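ER-derived vesicles protein ERV41 (Saccharomyces cerevisiae, PDB 3ZLC) helps carry a subset of secretory proteins from the endoplasmic reticulum to the Golgi in COPII-coated vesicles and facilitates retrograde transport, here represented by its lumenal domain. Local coordinates at residues W34-V39 with Q133-S138; L152-V157 with P232-K237. All blocks are in the same frame, centred on the assembly; numbering follows the deposited sequence. Where two conformers were deposited one is given.

Contact 1 of 2, residues W34-V39 with Q133-S138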
loop_
_atom_site.group_PDB
_atom_site.type_symbol
_atom_site.label_atom_id
_atom_site.label_comp_id
_atom_site.label_asym_id
_atom_site.label_seq_id
_atom_site.Cartn_x
_atom_site.Cartn_y
_atom_site.Cartn_z
ATOM N N TRP A 34 8.921 10.399 11.057
ATOM C CA TRP A 34 10.007 10.370 10.073
ATOM C C TRP A 34 9.448 10.284 8.654
ATOM O O TRP A 34 10.178 10.463 7.675
ATOM C CB TRP A 34 10.917 9.151 10.287
ATOM C CG TRP A 34 11.690 9.136 11.581
ATOM C CD1 TRP A 34 11.561 8.228 12.594
ATOM C CD2 TRP A 34 12.719 10.047 11.989
ATOM N NE1 TRP A 34 12.436 8.525 13.606
ATOM C CE2 TRP A 34 13.153 9.642 13.265
ATOM C CE3 TRP A 34 13.306 11.177 11.410
ATOM C CZ2 TRP A 34 14.151 10.311 13.964
ATOM C CZ3 TRP A 34 14.299 11.843 12.104
ATOM C CH2 TRP A 34 14.711 11.412 13.371
ATOM N N LEU A 35 8.156 9.972 8.542
ATOM C CA LEU A 35 7.568 9.601 7.254
ATOM C C LEU A 35 6.881 10.758 6.548
ATOM O O LEU A 35 6.316 11.650 7.200
ATOM C CB LEU A 35 6.557 8.456 7.438
ATOM C CG LEU A 35 7.147 7.144 7.957
ATOM C CD1 LEU A 35 6.076 6.069 8.106
ATOM C CD2 LEU A 35 8.282 6.667 7.059
ATOM N N GLN A 36 6.928 10.740 5.216
ATOM C CA GLN A 36 6.075 11.613 4.418
ATOM C C GLN A 36 5.382 10.781 3.339
ATOM O O GLN A 36 5.941 9.799 2.823
ATOM C CB GLN A 36 6.873 12.771 3.803
ATOM C CG GLN A 36 7.821 12.366 2.676
ATOM C CD GLN A 36 8.386 13.570 1.935
ATOM O OE1 GLN A 36 7.648 14.483 1.556
ATOM N NE2 GLN A 36 9.701 13.576 1.728
ATOM N N ILE A 37 4.152 11.155 3.011
ATOM C CA ILE A 37 3.379 10.405 2.021
ATOM C C ILE A 37 2.960 11.385 0.930
ATOM O O ILE A 37 2.338 12.417 1.230
ATOM C CB ILE A 37 2.177 9.730 2.684
ATOM C CG1 ILE A 37 2.668 8.757 3.766
ATOM C CG2 ILE A 37 1.294 8.997 1.656
ATOM C CD1 ILE A 37 1.573 8.130 4.526
ATOM N N ASN A 38 3.356 11.097 -0.313
ATOM C CA ASN A 38 3.062 11.972 -1.448
ATOM C C ASN A 38 2.244 11.253 -2.525
ATOM O O ASN A 38 2.358 10.036 -2.693
ATOM C CB ASN A 38 4.360 12.477 -2.083
ATOM C CG ASN A 38 5.071 13.533 -1.234
ATOM O OD1 ASN A 38 4.806 14.732 -1.360
ATOM N ND2 ASN A 38 5.991 13.086 -0.379
ATOM N N VAL A 39 1.435 12.016 -3.257
ATOM C CA VAL A 39 0.752 11.503 -4.442
ATOM C C VAL A 39 1.220 12.363 -5.605
ATOM O O VAL A 39 1.382 13.589 -5.473
ATOM C CB VAL A 39 -0.797 11.562 -4.330
ATOM C CG1 VAL A 39 -1.443 11.273 -5.682
ATOM C CG2 VAL A 39 -1.299 10.557 -3.334
ATOM N N GLN A 133 3.536 7.512 -2.759
ATOM C CA GLN A 133 4.894 7.310 -2.248
ATOM C C GLN A 133 4.949 7.458 -0.728
ATOM O O GLN A 133 4.510 8.477 -0.176
ATOM C CB GLN A 133 5.860 8.339 -2.883
ATOM C CG GLN A 133 5.797 8.421 -4.420
ATOM C CD GLN A 133 6.773 9.438 -4.992
ATOM O OE1 GLN A 133 7.083 10.435 -4.347
ATOM N NE2 GLN A 133 7.270 9.180 -6.199
ATOM N N ILE A 134 5.504 6.448 -0.058
ATOM C CA ILE A 134 5.823 6.547 1.367
ATOM C C ILE A 134 7.353 6.550 1.535
ATOM O O ILE A 134 7.993 5.523 1.307
ATOM C CB ILE A 134 5.260 5.337 2.128
ATOM C CG1 ILE A 134 3.745 5.214 1.898
ATOM C CG2 ILE A 134 5.586 5.426 3.614
ATOM C CD1 ILE A 134 3.138 3.960 2.519
ATOM N N THR A 135 7.927 7.689 1.920
ATOM C CA THR A 135 9.375 7.822 2.077
ATOM C C THR A 135 9.746 8.563 3.363
ATOM O O THR A 135 8.870 8.972 4.146
ATOM C CB THR A 135 10.034 8.573 0.881
ATOM O OG1 THR A 135 9.601 9.937 0.881
ATOM C CG2 THR A 135 9.674 7.934 -0.447
ATOM N N ALA A 136 11.051 8.727 3.589
ATOM C CA ALA A 136 11.520 9.503 4.741
ATOM C C ALA A 136 11.361 10.990 4.459
ATOM O O ALA A 136 11.483 11.408 3.305
ATOM C CB ALA A 136 12.959 9.192 5.037
ATOM N N LYS A 137 11.081 11.788 5.493
ATOM C CA LYS A 137 11.092 13.244 5.346
ATOM C C LYS A 137 12.512 13.668 5.024
ATOM O O LYS A 137 13.463 13.162 5.625
ATOM C CB LYS A 137 10.642 13.941 6.632
ATOM C CG LYS A 137 9.138 13.984 6.845
ATOM C CD LYS A 137 8.834 14.575 8.215
ATOM C CE LYS A 137 7.350 14.484 8.543
ATOM N NZ LYS A 137 7.104 14.983 9.936
ATOM N N SER A 138 12.654 14.592 4.079
ATOM C CA SER A 138 13.964 14.964 3.555
ATOM C C SER A 138 13.950 16.401 3.062
ATOM O O SER A 138 13.094 16.777 2.262
ATOM C CB SER A 138 14.354 14.029 2.402
ATOM O OG SER A 138 15.356 14.607 1.578
HETATM O O HOH W 1 12.717 11.772 7.680
HETATM O O HOH W 2 7.023 10.439 0.024
#
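Gln36 and Thr135 form an antiparallel hydrogen-bonded pair. Gln36 N donates to Thr135 O at 2.8 Å, and Thr135 N returns a bond to Gln36 O. Asn38 and Gln133 repeat the pattern further along. Lys137 N closes the row on Trp34 O, 2.7 Å away, and water 1 joins that same oxygen to Lys137 O.

The Gln36 side chain can be followed outward. CB meets Lys137 CG at 4.0 Å. CG sits between the backbone N and the carbonyl carbon (chi1 71°), which brings it to 3.5 Å from Thr135 OG1. CD lies near Thr135 OG1 and Ala136 O. At the tip, NE2 donates to Ala136 O at 3.2 Å. The bond is fairly straight, and Ala136 O lies close to the amide plane of Gln36. In the Asn38 conformer given here, ND2 donates to Gln36 OE1 at 2.9 Å, from well above the carbonyl plane; while Asn38 stays so, both ends of the amide are held. An alanine here in place of Gln36 would probably leave Ala136 O, and Asn38 ND2 in this conformer, without these side-chain mates, and open a gap beside Thr135 OG1 where CG packed. Water 2 is bonded to Gln36 O and Thr135 OG1, and to Asn38 ND2 in that conformer.

On the other face, Ile37 and Ile134 lie side by side and point the same way, with their CG1 atoms 4.1 Å apart. Ile37 also packs on Val119 of strand 117-126. The long chain of Lys137 runs past Leu35 O, and its NZ bonds to Asp33 O. Gln133 NE2 bonds to Glu131. This is a regular antiparallel ladder between neighbouring strands of a mixed beta-sheet, with a polar side-chain network on one face and an apolar face toward strand 117-126.

Contact 2 of 2, residues L152-V157 with P232-K237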
loop_
_atom_site.group_PDB
_atom_site.type_symbol
_atom_site.label_atom_id
_atom_site.label_comp_id
_atom_site.label_asym_id
_atom_site.label_seq_id
_atom_site.Cartn_x
_atom_site.Cartn_y
_atom_site.Cartn_z
ATOM N N LEU A 152 15.362 4.392 9.933
ATOM C CA LEU A 152 14.554 4.087 8.753
ATOM C C LEU A 152 14.533 2.603 8.451
ATOM O O LEU A 152 15.580 1.990 8.255
ATOM C CB LEU A 152 15.108 4.793 7.519
ATOM C CG LEU A 152 15.016 6.302 7.410
ATOM C CD1 LEU A 152 15.248 6.688 5.963
ATOM C CD2 LEU A 152 13.653 6.752 7.878
ATOM N N LYS A 153 13.339 2.024 8.396
ATOM C CA LYS A 153 13.201 0.629 8.020
ATOM C C LYS A 153 11.907 0.495 7.251
ATOM O O LYS A 153 10.838 0.814 7.780
ATOM C CB LYS A 153 13.167 -0.268 9.259
ATOM C CG LYS A 153 14.458 -0.298 10.063
ATOM C CD LYS A 153 14.519 -1.526 10.959
ATOM C CE LYS A 153 13.949 -1.246 12.331
ATOM N NZ LYS A 153 14.792 -0.277 13.082
ATOM N N PHE A 154 11.990 0.033 6.006
ATOM C CA PHE A 154 10.792 -0.033 5.170
ATOM C C PHE A 154 10.146 -1.415 5.072
ATOM O O PHE A 154 9.332 -1.669 4.179
ATOM C CB PHE A 154 11.052 0.600 3.795
ATOM C CG PHE A 154 11.264 2.095 3.868
ATOM C CD1 PHE A 154 10.200 2.944 4.148
ATOM C CD2 PHE A 154 12.530 2.647 3.686
ATOM C CE1 PHE A 154 10.391 4.332 4.235
ATOM C CE2 PHE A 154 12.732 4.029 3.768
ATOM C CZ PHE A 154 11.661 4.872 4.043
ATOM N N ASN A 155 10.484 -2.297 6.012
ATOM C CA ASN A 155 9.656 -3.478 6.251
ATOM C C ASN A 155 8.218 -2.994 6.407
ATOM O O ASN A 155 7.967 -1.939 6.982
ATOM C CB ASN A 155 10.100 -4.205 7.528
ATOM C CG ASN A 155 11.573 -4.546 7.516
ATOM O OD1 ASN A 155 12.082 -5.092 6.541
ATOM N ND2 ASN A 155 12.271 -4.206 8.593
ATOM N N HIS A 156 7.258 -3.734 5.869
ATOM C CA HIS A 156 5.894 -3.232 5.941
ATOM C C HIS A 156 4.884 -4.355 5.852
ATOM O O HIS A 156 5.199 -5.459 5.391
ATOM C CB HIS A 156 5.640 -2.192 4.837
ATOM C CG HIS A 156 5.814 -2.731 3.450
ATOM N ND1 HIS A 156 7.049 -2.850 2.853
ATOM C CD2 HIS A 156 4.910 -3.185 2.541
ATOM C CE1 HIS A 156 6.904 -3.353 1.636
ATOM N NE2 HIS A 156 5.619 -3.562 1.422
ATOM N N VAL A 157 3.681 -4.069 6.340
ATOM C CA VAL A 157 2.561 -4.995 6.246
ATOM C C VAL A 157 1.464 -4.248 5.540
ATOM O O VAL A 157 1.118 -3.140 5.943
ATOM C CB VAL A 157 2.018 -5.362 7.637
ATOM C CG1 VAL A 157 0.705 -6.155 7.502
ATOM C CG2 VAL A 157 3.060 -6.174 8.404
ATOM N N PRO A 232 14.734 6.275 -0.719
ATOM C CA PRO A 232 14.127 4.941 -0.661
ATOM C C PRO A 232 12.734 4.955 -0.038
ATOM O O PRO A 232 12.321 5.976 0.514
ATOM C CB PRO A 232 15.090 4.162 0.244
ATOM C CG PRO A 232 15.655 5.194 1.159
ATOM C CD PRO A 232 15.765 6.455 0.323
ATOM N N GLY A 233 12.014 3.838 -0.121
ATOM C CA GLY A 233 10.697 3.788 0.484
ATOM C C GLY A 233 9.787 2.750 -0.120
ATOM O O GLY A 233 10.226 1.719 -0.638
ATOM N N ILE A 234 8.495 3.019 -0.035
ATOM C CA ILE A 234 7.498 2.070 -0.491
ATOM C C ILE A 234 6.642 2.824 -1.498
ATOM O O ILE A 234 6.053 3.860 -1.168
ATOM C CB ILE A 234 6.624 1.575 0.679
ATOM C CG1 ILE A 234 7.481 0.861 1.736
ATOM C CG2 ILE A 234 5.542 0.612 0.164
ATOM C CD1 ILE A 234 6.805 0.749 3.118
ATOM N N PHE A 235 6.581 2.316 -2.728
ATOM C CA PHE A 235 5.915 3.038 -3.817
ATOM C C PHE A 235 4.821 2.210 -4.481
ATOM O O PHE A 235 5.039 1.053 -4.861
ATOM C CB PHE A 235 6.944 3.442 -4.877
ATOM C CG PHE A 235 8.065 4.327 -4.347
ATOM C CD1 PHE A 235 9.174 3.771 -3.708
ATOM C CD2 PHE A 235 8.022 5.705 -4.517
ATOM C CE1 PHE A 235 10.212 4.584 -3.227
ATOM C CE2 PHE A 235 9.062 6.529 -4.044
ATOM C CZ PHE A 235 10.152 5.965 -3.403
ATOM N N PHE A 236 3.650 2.811 -4.640
ATOM C CA PHE A 236 2.549 2.145 -5.333
ATOM C C PHE A 236 2.291 2.885 -6.634
ATOM O O PHE A 236 1.769 4.001 -6.617
ATOM C CB PHE A 236 1.289 2.203 -4.481
ATOM C CG PHE A 236 1.413 1.484 -3.154
ATOM C CD1 PHE A 236 1.870 2.150 -2.025
ATOM C CD2 PHE A 236 1.048 0.140 -3.034
ATOM C CE1 PHE A 236 1.970 1.493 -0.782
ATOM C CE2 PHE A 236 1.145 -0.524 -1.800
ATOM C CZ PHE A 236 1.607 0.154 -0.675
ATOM N N LYS A 237 2.689 2.297 -7.754
ATOM C CA LYS A 237 2.391 2.901 -9.047
ATOM C C LYS A 237 1.064 2.347 -9.517
ATOM O O LYS A 237 0.768 1.154 -9.330
ATOM C CB LYS A 237 3.486 2.593 -10.067
ATOM C CG LYS A 237 4.857 3.103 -9.653
ATOM C CD LYS A 237 5.502 3.920 -10.762
ATOM C CE LYS A 237 6.911 4.358 -10.372
ATOM N NZ LYS A 237 7.563 5.196 -11.424
#
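Phe154 and Gly233 are the closest backbone approach, with CA atoms 6.0 Å apart, and no hydrogen bond crosses between the segments. Gly233 CA stands over the centre of the Phe154 ring, 3.6 Å from the centroid and almost on the ring normal. This is a CH-pi contact. The backbone angles of Gly233 would jam a CB against the carbonyl oxygen of Pro232. Pro232 CG reaches Phe154 CE2 at 4.1 Å.

Ile234 fills the corner between Phe154 and His156. Its CG1 is anti to the carbonyl carbon (chi1 -61°) and lies over a face of the His156 ring. Its CD1 touches His156 CB at 3.6 Å. The imidazole is held at its edge: ND1 donates to Phe154 O at 2.9 Å, in the ring plane and in the carbonyl plane. NE2 bonds to Tyr191 OH, so both ring nitrogens have partners and the ring's rotation is fixed.

The contact is buried. It joins the start of strand 156-163, in the six-stranded sheet, to the N-terminal part of strand 233-240 in the other mixed sheet. Strand 188-200 adjoins it through Tyr189, which meets the His156 ring edge-to-face.

How the contacts relate
From the N terminus, the chain passes strands 8-12 and 19-28 before strand 35-41, the first strand of contact 1. Contact 1 closes when it returns in strand 130-136, after 93 intervening residues that include strands 53-57 and 117-126 of the other sheet. Contact 2 opens later, at 152-157, and closes at 232-237 after strands 188-200 and 209-219. The two loops follow in series and neither encloses the other. They meet where strand 130-136 pairs with strand 233-240: Ile134 N probably bonds to Ile234 O. Ala136 CB also packs on Leu152 CD1. Contact 1 joins two neighbouring strands of the larger mixed sheet, and contact 2 ties that sheet to the six-stranded one.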